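Local coordinates for nitrogenase molybdenum-iron protein beta chain (Clostridium pasteurianum, PDB 4WES) that forms, with the alpha chain, the molybdenum-iron component of nitrogenase, which reduces dinitrogen to ammonium, and shares an [8Fe-7S] cluster with that chain, at residues T22-G27 with F150-Q155; A28-L33 with P176-P181; L107-G112 with H136-S141; G144-G149 with F409-M414. All coordinates share one frame; numbering follows the deposited sequence. Where two conformers were deposited one is given.

Contact 1: T22-G27 with F150-Q155; sequences TCQPVG and FANMVQ. With CLF (Fe(8)-S(7) cluster), chain H.
Gly27 and Phe150 bring two helices unusually close, their CA atoms only 4.2 Å apart. The hydrogen-bearing CA of Phe150 comes right up to the main chain of Gly27, making a CA-H...O contact with Gly27 O at 3.4 Å. Phe150 CB and the ring atom CD1 lie beside that same oxygen; with CG anti to the backbone N (chi1 -180°), the ring runs on along helix 24-33 to Tyr30 and Ala31. Here helices 24-33 and 146-161 touch main chain to main chain at a glycine, a close approach consistent with the lack of a side chain there, beside the [8Fe-7S] cluster of this NifD/NifK family member. Cys23, in the turn leading into helix 24-33, binds FE7 of the cluster through SG at 2.3 Å, and Pro25 CG lies 3.7 Å from S3B. Polar groups finish the interface at its other end. Asn152 ND2 donates to Gln24 OE1 at 2.9 Å, with an N-H...O angle of 142°; the acceptor lies close to the asparagine amide plane, while the donor is tilted from the glutamine carbonyl plane. Extended beyond CG (chi2 -150°), the Gln24 chain carries its amide across to the asparagine. One water accepts from both Gln24 NE2 and Asn152 ND2, and Gln24 NE2 also bonds to Val143 O.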
loop_
_atom_site.group_PDB
_atom_site.type_symbol
_atom_site.label_atom_id
_atom_site.label_comp_id
_atom_site.label_asym_id
_atom_site.label_seq_id
_atom_site.Cartn_x
_atom_site.Cartn_y
_atom_site.Cartn_z
ATOM N N THR B 22 -6.545 24.883 -5.174
ATOM C CA THR B 22 -5.813 25.748 -6.067
ATOM C C THR B 22 -6.841 26.571 -6.890
ATOM O O THR B 22 -8.008 26.585 -6.523
ATOM C CB THR B 22 -4.786 24.974 -6.912
ATOM O OG1 THR B 22 -3.984 25.943 -7.580
ATOM C CG2 THR B 22 -5.393 23.980 -7.873
ATOM N N CYS B 23 -6.378 27.312 -7.884
ATOM C CA CYS B 23 -7.273 28.255 -8.567
ATOM C C CYS B 23 -8.078 27.620 -9.685
ATOM O O CYS B 23 -7.771 26.544 -10.222
ATOM C CB CYS B 23 -6.506 29.476 -9.079
ATOM S SG CYS B 23 -5.081 29.145 -10.152
ATOM N N GLN B 24 -9.116 28.337 -10.109
ATOM C CA GLN B 24 -10.061 27.854 -11.127
ATOM C C GLN B 24 -9.445 27.246 -12.395
ATOM O O GLN B 24 -9.958 26.202 -12.833
ATOM C CB GLN B 24 -11.019 28.968 -11.610
ATOM C CG GLN B 24 -12.007 29.438 -10.572
ATOM C CD GLN B 24 -13.309 29.929 -11.192
ATOM O OE1 GLN B 24 -13.671 29.556 -12.319
ATOM N NE2 GLN B 24 -14.048 30.699 -10.420
ATOM N N PRO B 25 -8.468 27.894 -13.049
ATOM C CA PRO B 25 -8.202 27.479 -14.433
ATOM C C PRO B 25 -7.822 26.024 -14.643
ATOM O O PRO B 25 -8.236 25.448 -15.653
ATOM C CB PRO B 25 -7.139 28.467 -14.890
ATOM C CG PRO B 25 -7.448 29.729 -14.073
ATOM C CD PRO B 25 -7.773 29.171 -12.719
ATOM N N VAL B 26 -7.028 25.413 -13.759
ATOM C CA VAL B 26 -6.686 24.010 -14.012
ATOM C C VAL B 26 -7.947 23.130 -14.029
ATOM O O VAL B 26 -7.960 22.103 -14.719
ATOM C CB VAL B 26 -5.630 23.453 -13.041
ATOM C CG1 VAL B 26 -6.173 23.210 -11.635
ATOM C CG2 VAL B 26 -5.001 22.189 -13.609
ATOM N N GLY B 27 -8.961 23.486 -13.255
ATOM C CA GLY B 27 -10.203 22.720 -13.304
ATOM C C GLY B 27 -10.880 22.807 -14.653
ATOM O O GLY B 27 -11.441 21.831 -15.131
ATOM N N PHE B 150 -13.738 23.888 -12.984
ATOM C CA PHE B 150 -14.345 22.729 -13.627
ATOM C C PHE B 150 -15.831 23.011 -13.886
ATOM O O PHE B 150 -16.348 22.805 -14.991
ATOM C CB PHE B 150 -14.123 21.500 -12.765
ATOM C CG PHE B 150 -14.715 20.235 -13.345
ATOM C CD1 PHE B 150 -13.933 19.352 -14.061
ATOM C CD2 PHE B 150 -16.034 19.919 -13.128
ATOM C CE1 PHE B 150 -14.462 18.197 -14.582
ATOM C CE2 PHE B 150 -16.584 18.757 -13.659
ATOM C CZ PHE B 150 -15.781 17.878 -14.352
ATOM N N ALA B 151 -16.537 23.451 -12.848
ATOM C CA ALA B 151 -17.968 23.687 -12.978
ATOM C C ALA B 151 -18.274 24.678 -14.068
ATOM O O ALA B 151 -19.259 24.508 -14.830
ATOM C CB ALA B 151 -18.557 24.165 -11.674
ATOM N N ASN B 152 -17.488 25.742 -14.129
ATOM C CA ASN B 152 -17.662 26.783 -15.131
ATOM C C ASN B 152 -17.394 26.281 -16.558
ATOM O O ASN B 152 -18.159 26.576 -17.489
ATOM C CB ASN B 152 -16.770 28.001 -14.800
ATOM C CG ASN B 152 -17.334 28.829 -13.689
ATOM O OD1 ASN B 152 -18.543 28.851 -13.465
ATOM N ND2 ASN B 152 -16.475 29.512 -12.971
ATOM N N MET B 153 -16.383 25.451 -16.743
ATOM C CA MET B 153 -16.110 24.915 -18.063
ATOM C C MET B 153 -17.278 24.033 -18.506
ATOM O O MET B 153 -17.652 24.038 -19.683
ATOM C CB MET B 153 -14.795 24.123 -18.081
ATOM C CG MET B 153 -14.338 23.722 -19.490
ATOM S SD MET B 153 -13.628 25.072 -20.474
ATOM C CE MET B 153 -14.985 25.533 -21.476
ATOM N N VAL B 154 -17.842 23.243 -17.586
ATOM C CA VAL B 154 -19.004 22.415 -17.958
ATOM C C VAL B 154 -20.158 23.308 -18.389
ATOM O O VAL B 154 -20.854 23.023 -19.386
ATOM C CB VAL B 154 -19.396 21.466 -16.808
ATOM C CG1 VAL B 154 -20.615 20.661 -17.161
ATOM C CG2 VAL B 154 -18.241 20.528 -16.457
ATOM N N GLN B 155 -20.406 24.391 -17.660
ATOM C CA GLN B 155 -21.368 25.365 -18.095
ATOM C C GLN B 155 -21.078 25.904 -19.489
ATOM O O GLN B 155 -22.007 26.045 -20.329
ATOM C CB GLN B 155 -21.467 26.524 -17.098
ATOM C CG GLN B 155 -22.549 27.502 -17.522
ATOM C CD GLN B 155 -22.513 28.774 -16.765
ATOM O OE1 GLN B 155 -21.470 29.413 -16.651
ATOM N NE2 GLN B 155 -23.655 29.145 -16.203
HETATM FE FE1 CLF H . 0.053 35.667 -13.409
HETATM FE FE2 CLF H . -0.151 33.202 -13.753
HETATM FE FE3 CLF H . 2.385 34.161 -13.220
HETATM FE FE4 CLF H . 0.427 34.094 -11.346
HETATM S S1 CLF H . -1.715 34.490 -12.325
HETATM S S2A CLF H . 1.123 34.517 -15.134
HETATM S S4A CLF H . 1.420 32.295 -12.328
HETATM S S3A CLF H . 1.752 35.928 -11.833
HETATM FE FE5 CLF H . -1.979 32.305 -9.642
HETATM FE FE6 CLF H . -4.963 33.779 -11.057
HETATM FE FE7 CLF H . -4.151 31.159 -10.860
HETATM FE FE8 CLF H . -2.723 32.399 -12.773
HETATM S S2B CLF H . -4.101 32.748 -9.199
HETATM S S3B CLF H . -4.989 32.203 -12.750
HETATM S S4B CLF H . -1.926 30.764 -11.338
HETATM O O HOH W 1 -16.713 31.824 -11.075
#

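Contact 2: A28-L33 with P176-P181; sequences AMYAAL and PGFVGP
The hydroxyl of Tyr30 donates a short hydrogen bond to Val179 O, 2.7 Å from OH to O, and a second bond joins the same OH to Thr204 OG1. The carbonyl oxygen lies at the edge of the tyrosine ring, near its plane, while the hydroxyl is tilted 17° from the carbonyl plane. Around this polar end the loop closes in with carbon: Gly180 CA and Pro181 CD each stand 3.4 Å from Tyr30 OH. Nearer the root of the tyrosine ring, at CG and CD2, Phe178 directs its edge toward the tyrosine face in an offset edge-to-face pair, with planes at 76° and centroids 5.3 Å apart. Its CE1 comes to 3.6 Å from Tyr30 CD2. With CG anti to the backbone N (chi1 -179°), the tyrosine ring projects from helix 24-33 toward the loop that links strand 172-175 to helix 181-193. That loop turns tightly at Phe178, the centre of an inverse gamma turn, and Gly180 takes the N-cap position of the following helix. One tyrosine thus serves two chemistries, its ring joining an aromatic group and its hydroxyl donating a hydrogen bond to a main-chain carbonyl just ahead of a helix start.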
loop_
_atom_site.group_PDB
_atom_site.type_symbol
_atom_site.label_atom_id
_atom_site.label_comp_id
_atom_site.label_asym_id
_atom_site.label_seq_id
_atom_site.Cartn_x
_atom_site.Cartn_y
_atom_site.Cartn_z
ATOM N N ALA B 28 -10.874 23.989 -15.238
ATOM C CA ALA B 28 -11.399 24.179 -16.590
ATOM C C ALA B 28 -10.545 23.454 -17.623
ATOM O O ALA B 28 -11.090 22.901 -18.606
ATOM C CB ALA B 28 -11.484 25.670 -16.916
ATOM N N MET B 29 -9.215 23.467 -17.454
ATOM C CA MET B 29 -8.320 22.757 -18.346
ATOM C C MET B 29 -8.616 21.249 -18.302
ATOM O O MET B 29 -8.679 20.595 -19.355
ATOM C CB MET B 29 -6.875 23.081 -17.944
ATOM C CG MET B 29 -5.833 22.490 -18.852
ATOM S SD MET B 29 -4.136 22.896 -18.402
ATOM C CE MET B 29 -4.100 24.654 -18.782
ATOM N N TYR B 30 -8.782 20.701 -17.105
ATOM C CA TYR B 30 -9.113 19.315 -16.935
ATOM C C TYR B 30 -10.442 18.964 -17.612
ATOM O O TYR B 30 -10.538 17.981 -18.344
ATOM C CB TYR B 30 -9.138 18.993 -15.433
ATOM C CG TYR B 30 -9.460 17.554 -15.118
ATOM C CD1 TYR B 30 -8.522 16.563 -15.317
ATOM C CD2 TYR B 30 -10.713 17.162 -14.640
ATOM C CE1 TYR B 30 -8.816 15.239 -15.072
ATOM C CE2 TYR B 30 -11.007 15.858 -14.360
ATOM C CZ TYR B 30 -10.060 14.876 -14.575
ATOM O OH TYR B 30 -10.314 13.542 -14.374
ATOM N N ALA B 31 -11.459 19.761 -17.350
ATOM C CA ALA B 31 -12.748 19.547 -18.026
ATOM C C ALA B 31 -12.607 19.550 -19.535
ATOM O O ALA B 31 -13.231 18.711 -20.230
ATOM C CB ALA B 31 -13.757 20.601 -17.557
ATOM N N ALA B 32 -11.865 20.507 -20.078
ATOM C CA ALA B 32 -11.680 20.603 -21.497
ATOM C C ALA B 32 -10.970 19.380 -22.099
ATOM O O ALA B 32 -11.284 18.943 -23.206
ATOM C CB ALA B 32 -10.930 21.864 -21.854
ATOM N N LEU B 33 -10.010 18.841 -21.355
ATOM C CA LEU B 33 -9.352 17.609 -21.789
ATOM C C LEU B 33 -10.318 16.416 -21.798
ATOM O O LEU B 33 -10.001 15.357 -22.338
ATOM C CB LEU B 33 -8.116 17.325 -20.946
ATOM C CG LEU B 33 -6.957 18.275 -21.222
ATOM C CD1 LEU B 33 -5.844 18.084 -20.195
ATOM C CD2 LEU B 33 -6.366 18.098 -22.616
ATOM N N PRO B 176 -19.882 13.845 -14.114
ATOM C CA PRO B 176 -19.304 13.033 -13.053
ATOM C C PRO B 176 -18.599 13.830 -11.953
ATOM O O PRO B 176 -18.083 13.242 -11.013
ATOM C CB PRO B 176 -18.321 12.156 -13.806
ATOM C CG PRO B 176 -17.833 13.049 -14.896
ATOM C CD PRO B 176 -19.081 13.782 -15.349
ATOM N N GLY B 177 -18.505 15.139 -12.126
ATOM C CA GLY B 177 -17.785 15.980 -11.223
ATOM C C GLY B 177 -16.275 15.941 -11.429
ATOM O O GLY B 177 -15.761 15.372 -12.392
ATOM N N PHE B 178 -15.566 16.601 -10.502
ATOM C CA PHE B 178 -14.112 16.695 -10.562
ATOM C C PHE B 178 -13.527 15.442 -9.936
ATOM O O PHE B 178 -13.027 15.442 -8.810
ATOM C CB PHE B 178 -13.632 17.995 -9.920
ATOM C CG PHE B 178 -12.156 18.195 -10.032
ATOM C CD1 PHE B 178 -11.570 18.437 -11.236
ATOM C CD2 PHE B 178 -11.302 18.071 -8.904
ATOM C CE1 PHE B 178 -10.164 18.600 -11.347
ATOM C CE2 PHE B 178 -9.948 18.231 -9.041
ATOM C CZ PHE B 178 -9.391 18.495 -10.266
ATOM N N VAL B 179 -13.609 14.360 -10.692
ATOM C CA VAL B 179 -13.141 13.054 -10.316
ATOM C C VAL B 179 -12.152 12.606 -11.361
ATOM O O VAL B 179 -12.123 13.154 -12.463
ATOM C CB VAL B 179 -14.272 12.023 -10.116
ATOM C CG1 VAL B 179 -15.242 12.506 -9.038
ATOM C CG2 VAL B 179 -15.026 11.762 -11.407
ATOM N N GLY B 180 -11.364 11.589 -11.061
ATOM C CA GLY B 180 -10.346 11.136 -11.983
ATOM C C GLY B 180 -10.874 10.251 -13.091
ATOM O O GLY B 180 -11.997 9.742 -13.025
ATOM N N PRO B 181 -10.052 10.007 -14.102
ATOM C CA PRO B 181 -10.454 9.129 -15.214
ATOM C C PRO B 181 -10.842 7.740 -14.750
ATOM O O PRO B 181 -11.727 7.132 -15.359
ATOM C CB PRO B 181 -9.240 9.162 -16.149
ATOM C CG PRO B 181 -8.090 9.610 -15.295
ATOM C CD PRO B 181 -8.686 10.535 -14.281
#

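Contact 3: L107-G112 with H136-S141; sequences LSETLG and HTNTPS. With CLF (Fe(8)-S(7) cluster), chain H.
Glu109, on helix 106-111, passes closest to Pro140 of the segment 136-141, their CA atoms 5.8 Å apart, and the helix ends in a Schellman motif at Gly112, where phi is positive. The glutamate carries the contact with two parts of its side chain. Its aliphatic stem packs on the proline, chiefly through CG, which lies 3.7 Å from Pro140 CA and 3.8 Å from Pro140 CB. Its carboxylate takes a hydrogen bond from Asn138, whose ND2 sits 2.8 Å from Glu109 OE2. That bond is nearly straight, with an N-H...O angle of 166°; it uses the syn lone pair of OE2 and lies in the plane of the asparagine amide, although the amide and carboxylate planes are almost perpendicular, at 87°. A bend at chi2 (-66°) folds the glutamate so that one chain can serve both partners. Thr104 OG1 is also hydrogen-bonded to OE2, so two groups grip this oxygen. The segment 136-141 follows strand 133-136, outermost within this chain of a parallel sheet, and leads toward helix 146-161, an alpha/beta arrangement in which cluster ligands sit beyond the strand ends, in a loop (Ser141) or at a helix start (Cys106). In the conformer described, Ser141 OG lies 2.0 Å from FE6 as a ligand. Behind Asn138, a weak bond from His136 NE2 reaches OD1 at 3.2 Å, so both ends of the amide have partners. Thr139 is held separately, by a hydrogen bond from OG1 to Thr104 O, and it packs against Gln24 and Ala28.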
loop_
_atom_site.group_PDB
_atom_site.type_symbol
_atom_site.label_atom_id
_atom_site.label_comp_id
_atom_site.label_asym_id
_atom_site.label_seq_id
_atom_site.Cartn_x
_atom_site.Cartn_y
_atom_site.Cartn_z
ATOM N N LEU B 107 -5.827 37.645 -14.621
ATOM C CA LEU B 107 -5.394 38.804 -15.399
ATOM C C LEU B 107 -6.491 39.243 -16.364
ATOM O O LEU B 107 -6.903 40.414 -16.366
ATOM C CB LEU B 107 -4.150 38.456 -16.197
ATOM C CG LEU B 107 -3.575 39.567 -17.060
ATOM C CD1 LEU B 107 -3.378 40.881 -16.305
ATOM C CD2 LEU B 107 -2.291 39.135 -17.728
ATOM N N SER B 108 -6.965 38.322 -17.206
ATOM C CA SER B 108 -7.968 38.720 -18.181
ATOM C C SER B 108 -9.292 39.090 -17.508
ATOM O O SER B 108 -10.015 39.952 -18.029
ATOM C CB SER B 108 -8.113 37.648 -19.249
ATOM O OG SER B 108 -8.209 36.345 -18.689
ATOM N N GLU B 109 -9.627 38.470 -16.384
ATOM C CA GLU B 109 -10.831 38.817 -15.662
ATOM C C GLU B 109 -10.696 40.208 -15.001
ATOM O O GLU B 109 -11.641 41.010 -15.027
ATOM C CB GLU B 109 -11.173 37.738 -14.653
ATOM C CG GLU B 109 -11.587 36.412 -15.316
ATOM C CD GLU B 109 -12.889 36.506 -16.093
ATOM O OE1 GLU B 109 -13.756 37.287 -15.689
ATOM O OE2 GLU B 109 -13.014 35.833 -17.125
ATOM N N THR B 110 -9.531 40.515 -14.431
ATOM C CA THR B 110 -9.317 41.843 -13.833
ATOM C C THR B 110 -9.451 42.920 -14.933
ATOM O O THR B 110 -10.015 43.993 -14.703
ATOM C CB THR B 110 -7.962 41.935 -13.117
ATOM O OG1 THR B 110 -7.959 41.036 -12.012
ATOM C CG2 THR B 110 -7.715 43.336 -12.622
ATOM N N LEU B 111 -8.933 42.605 -16.114
ATOM C CA LEU B 111 -9.006 43.518 -17.265
ATOM C C LEU B 111 -10.371 43.622 -17.906
ATOM O O LEU B 111 -10.595 44.548 -18.702
ATOM C CB LEU B 111 -7.995 43.093 -18.336
ATOM C CG LEU B 111 -6.526 43.315 -17.974
ATOM C CD1 LEU B 111 -5.609 42.602 -18.961
ATOM C CD2 LEU B 111 -6.167 44.782 -17.919
ATOM N N GLY B 112 -11.268 42.682 -17.605
ATOM C CA GLY B 112 -12.602 42.677 -18.191
ATOM C C GLY B 112 -12.611 42.305 -19.643
ATOM O O GLY B 112 -13.476 42.759 -20.389
ATOM N N HIS B 136 -15.953 29.066 -24.834
ATOM C CA HIS B 136 -15.260 29.669 -23.688
ATOM C C HIS B 136 -16.067 29.559 -22.412
ATOM O O HIS B 136 -17.295 29.380 -22.430
ATOM C CB HIS B 136 -14.925 31.158 -23.916
ATOM C CG HIS B 136 -15.993 32.102 -23.472
ATOM N ND1 HIS B 136 -17.153 32.351 -24.187
ATOM C CD2 HIS B 136 -16.064 32.855 -22.360
ATOM C CE1 HIS B 136 -17.891 33.221 -23.522
ATOM N NE2 HIS B 136 -17.257 33.536 -22.407
ATOM N N THR B 137 -15.345 29.694 -21.297
ATOM C CA THR B 137 -15.912 30.040 -20.015
ATOM C C THR B 137 -15.056 31.136 -19.377
ATOM O O THR B 137 -14.023 31.494 -19.914
ATOM C CB THR B 137 -16.061 28.831 -19.080
ATOM O OG1 THR B 137 -16.787 29.218 -17.919
ATOM C CG2 THR B 137 -14.741 28.265 -18.695
ATOM N N ASN B 138 -15.551 31.689 -18.273
ATOM C CA ASN B 138 -14.831 32.700 -17.489
ATOM C C ASN B 138 -14.480 32.106 -16.143
ATOM O O ASN B 138 -15.364 31.603 -15.425
ATOM C CB ASN B 138 -15.699 33.959 -17.300
ATOM C CG ASN B 138 -15.997 34.641 -18.611
ATOM O OD1 ASN B 138 -17.002 34.327 -19.293
ATOM N ND2 ASN B 138 -15.122 35.549 -19.013
ATOM N N THR B 139 -13.203 32.140 -15.809
ATOM C CA THR B 139 -12.647 31.437 -14.645
ATOM C C THR B 139 -11.737 32.337 -13.804
ATOM O O THR B 139 -10.538 32.103 -13.695
ATOM C CB THR B 139 -11.919 30.162 -15.110
ATOM O OG1 THR B 139 -11.022 30.455 -16.183
ATOM C CG2 THR B 139 -12.907 29.121 -15.581
ATOM N N PRO B 140 -12.324 33.362 -13.178
ATOM C CA PRO B 140 -11.529 34.216 -12.284
ATOM C C PRO B 140 -10.972 33.461 -11.103
ATOM O O PRO B 140 -11.705 32.878 -10.321
ATOM C CB PRO B 140 -12.523 35.267 -11.827
ATOM C CG PRO B 140 -13.866 34.599 -11.923
ATOM C CD PRO B 140 -13.749 33.708 -13.151
ATOM N N SER B 141 -9.655 33.509 -10.950
ATOM C CA SER B 141 -9.003 32.694 -9.930
ATOM C C SER B 141 -9.204 33.202 -8.507
ATOM O O SER B 141 -8.943 32.467 -7.535
ATOM C CB SER B 141 -7.516 32.571 -10.212
ATOM O OG SER B 141 -6.928 33.785 -10.558
HETATM FE FE1 CLF H . 0.053 35.667 -13.409
HETATM FE FE2 CLF H . -0.151 33.202 -13.753
HETATM FE FE3 CLF H . 2.385 34.161 -13.220
HETATM FE FE4 CLF H . 0.427 34.094 -11.346
HETATM S S1 CLF H . -1.715 34.490 -12.325
HETATM S S2A CLF H . 1.123 34.517 -15.134
HETATM S S4A CLF H . 1.420 32.295 -12.328
HETATM S S3A CLF H . 1.752 35.928 -11.833
HETATM FE FE5 CLF H . -1.979 32.305 -9.642
HETATM FE FE6 CLF H . -4.963 33.779 -11.057
HETATM FE FE7 CLF H . -4.151 31.159 -10.860
HETATM FE FE8 CLF H . -2.723 32.399 -12.773
HETATM S S2B CLF H . -4.101 32.748 -9.199
HETATM S S3B CLF H . -4.989 32.203 -12.750
HETATM S S4B CLF H . -1.926 30.764 -11.338
#

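Contact 4: G144-G149 with F409-M414; sequences GSHVTG and FGFPIM
His146 and Phe411 meet where Phe411 CD2 lies 4.1 Å from His146 CD2, and as far from NE2, joining the start of helix 146-161, closed by a capping box, to the loop that follows strand 406-408. The rings meet obliquely, at 40°, in a small contact with centroids 5.6 Å apart. The two side chains run past one another in opposite directions, and the phenyl carbon comes beside the CD2-NE2 bond of the imidazole. Phe178, from the loop after strand 172-175, meets both rings.

The next shell fixes the imidazole. With CG between the backbone N and the carbonyl carbon (chi1 61°), the histidine projects toward the loop, and both of its nitrogens have partners: NE2 is hydrogen-bonded to Asp320 OD2, and ND1 to Thr22 N. ND1 takes the N-H of Thr22, which is consistent with the proton lying on NE2, facing Asp320 OD2. Phe411 also packs on Val55 of helix 46-60 and meets the ring of His59, while its carbonyl is bonded to Asn392 ND2. A cis peptide bond joins it to Pro412.

Farther out, the helix start is set by Ser145 and Thr148, the two residues of the capping box. Thr148 OG1 accepts from Ser145 N with an N-H...O angle of 167°, the two atoms 2.9 Å apart, and Ser145 OG in turn accepts from Val147 N at 3.0 Å.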
loop_
_atom_site.group_PDB
_atom_site.type_symbol
_atom_site.label_atom_id
_atom_site.label_comp_id
_atom_site.label_asym_id
_atom_site.label_seq_id
_atom_site.Cartn_x
_atom_site.Cartn_y
_atom_site.Cartn_z
ATOM N N GLY B 144 -13.665 31.201 -5.754
ATOM C CA GLY B 144 -13.766 29.743 -5.666
ATOM C C GLY B 144 -12.431 29.060 -5.720
ATOM O O GLY B 144 -11.460 29.528 -5.113
ATOM N N SER B 145 -12.393 27.928 -6.407
ATOM C CA SER B 145 -11.223 27.086 -6.520
ATOM C C SER B 145 -11.232 26.408 -7.880
ATOM O O SER B 145 -12.078 26.650 -8.730
ATOM C CB SER B 145 -11.203 26.020 -5.436
ATOM O OG SER B 145 -12.227 25.050 -5.711
ATOM N N HIS B 146 -10.269 25.501 -8.061
ATOM C CA HIS B 146 -10.229 24.654 -9.245
ATOM C C HIS B 146 -11.539 23.892 -9.438
ATOM O O HIS B 146 -11.915 23.592 -10.593
ATOM C CB HIS B 146 -9.035 23.693 -9.143
ATOM C CG HIS B 146 -9.098 22.787 -7.972
ATOM N ND1 HIS B 146 -8.859 23.210 -6.682
ATOM C CD2 HIS B 146 -9.418 21.474 -7.899
ATOM C CE1 HIS B 146 -9.044 22.187 -5.874
ATOM N NE2 HIS B 146 -9.366 21.121 -6.587
ATOM N N VAL B 147 -12.268 23.567 -8.373
ATOM C CA VAL B 147 -13.557 22.901 -8.521
ATOM C C VAL B 147 -14.526 23.820 -9.270
ATOM O O VAL B 147 -15.267 23.394 -10.176
ATOM C CB VAL B 147 -14.113 22.515 -7.150
ATOM C CG1 VAL B 147 -15.542 21.995 -7.258
ATOM C CG2 VAL B 147 -13.172 21.475 -6.477
ATOM N N THR B 148 -14.545 25.088 -8.892
ATOM C CA THR B 148 -15.396 26.080 -9.545
ATOM C C THR B 148 -15.010 26.232 -10.998
ATOM O O THR B 148 -15.872 26.433 -11.871
ATOM C CB THR B 148 -15.248 27.420 -8.818
ATOM O OG1 THR B 148 -15.040 27.224 -7.419
ATOM C CG2 THR B 148 -16.453 28.296 -9.054
ATOM N N GLY B 149 -13.722 26.158 -11.310
ATOM C CA GLY B 149 -13.257 26.234 -12.678
ATOM C C GLY B 149 -13.779 25.094 -13.540
ATOM O O GLY B 149 -14.221 25.303 -14.690
ATOM N N PHE B 409 -5.355 10.782 -1.555
ATOM C CA PHE B 409 -6.722 10.864 -2.081
ATOM C C PHE B 409 -6.917 12.234 -2.688
ATOM O O PHE B 409 -6.394 13.225 -2.169
ATOM C CB PHE B 409 -7.672 10.648 -0.893
ATOM C CG PHE B 409 -9.139 10.710 -1.215
ATOM C CD1 PHE B 409 -9.830 9.565 -1.504
ATOM C CD2 PHE B 409 -9.808 11.898 -1.172
ATOM C CE1 PHE B 409 -11.199 9.616 -1.774
ATOM C CE2 PHE B 409 -11.166 11.960 -1.431
ATOM C CZ PHE B 409 -11.862 10.825 -1.739
ATOM N N GLY B 410 -7.646 12.318 -3.787
ATOM C CA GLY B 410 -7.984 13.607 -4.374
ATOM C C GLY B 410 -6.904 14.140 -5.278
ATOM O O GLY B 410 -6.363 13.420 -6.108
ATOM N N PHE B 411 -6.618 15.439 -5.162
ATOM C CA PHE B 411 -5.847 16.151 -6.179
ATOM C C PHE B 411 -5.040 17.281 -5.558
ATOM O O PHE B 411 -5.617 18.050 -4.784
ATOM C CB PHE B 411 -6.820 16.747 -7.219
ATOM C CG PHE B 411 -6.156 17.614 -8.264
ATOM C CD1 PHE B 411 -5.527 17.064 -9.335
ATOM C CD2 PHE B 411 -6.210 18.978 -8.174
ATOM C CE1 PHE B 411 -4.906 17.871 -10.286
ATOM C CE2 PHE B 411 -5.629 19.787 -9.098
ATOM C CZ PHE B 411 -4.950 19.240 -10.142
ATOM N N PRO B 412 -3.782 17.443 -5.951
ATOM C CA PRO B 412 -2.992 16.531 -6.783
ATOM C C PRO B 412 -2.255 15.480 -5.955
ATOM O O PRO B 412 -1.795 15.762 -4.847
ATOM C CB PRO B 412 -2.001 17.481 -7.468
ATOM C CG PRO B 412 -1.785 18.541 -6.491
ATOM C CD PRO B 412 -3.049 18.697 -5.684
ATOM N N ILE B 413 -2.143 14.284 -6.543
ATOM C CA ILE B 413 -1.317 13.206 -6.014
ATOM C C ILE B 413 -0.167 13.088 -7.002
ATOM O O ILE B 413 -0.370 12.636 -8.134
ATOM C CB ILE B 413 -2.084 11.880 -5.889
ATOM C CG1 ILE B 413 -3.310 12.029 -4.968
ATOM C CG2 ILE B 413 -1.152 10.810 -5.400
ATOM C CD1 ILE B 413 -4.228 10.827 -5.040
ATOM N N MET B 414 1.025 13.518 -6.577
ATOM C CA MET B 414 2.144 13.756 -7.501
ATOM C C MET B 414 3.350 12.878 -7.175
ATOM O O MET B 414 4.395 13.084 -7.792
ATOM C CB MET B 414 2.576 15.222 -7.463
ATOM C CG MET B 414 1.436 16.150 -7.855
ATOM S SD MET B 414 1.869 17.885 -7.901
ATOM C CE MET B 414 2.091 18.254 -6.164
#

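How the contacts relate
Contacts 1 and 2 are largely buried and both use helix 24-33, whereas contacts 3 and 4 are partly buried. Contact 3 lies farthest from the centre of the chain; contact 4 is as near it as contact 2, about 6 Å each between centres. Helix 146-161 links contacts 1 and 4, which also meet through a probable main-chain hydrogen bond, Thr22 O to His146 N at 2.9 Å, and contact 4 approaches contact 2 through a shared group of rings. Contacts 1 and 3 touch the iron-sulfur cluster and combine amide or carboxylate hydrogen bonds with cluster ligands. Contacts 2 and 4 do not touch the cluster: contact 2 joins a hydroxyl-carbonyl bond to an aromatic pair, and contact 4 has rings alone across its interface.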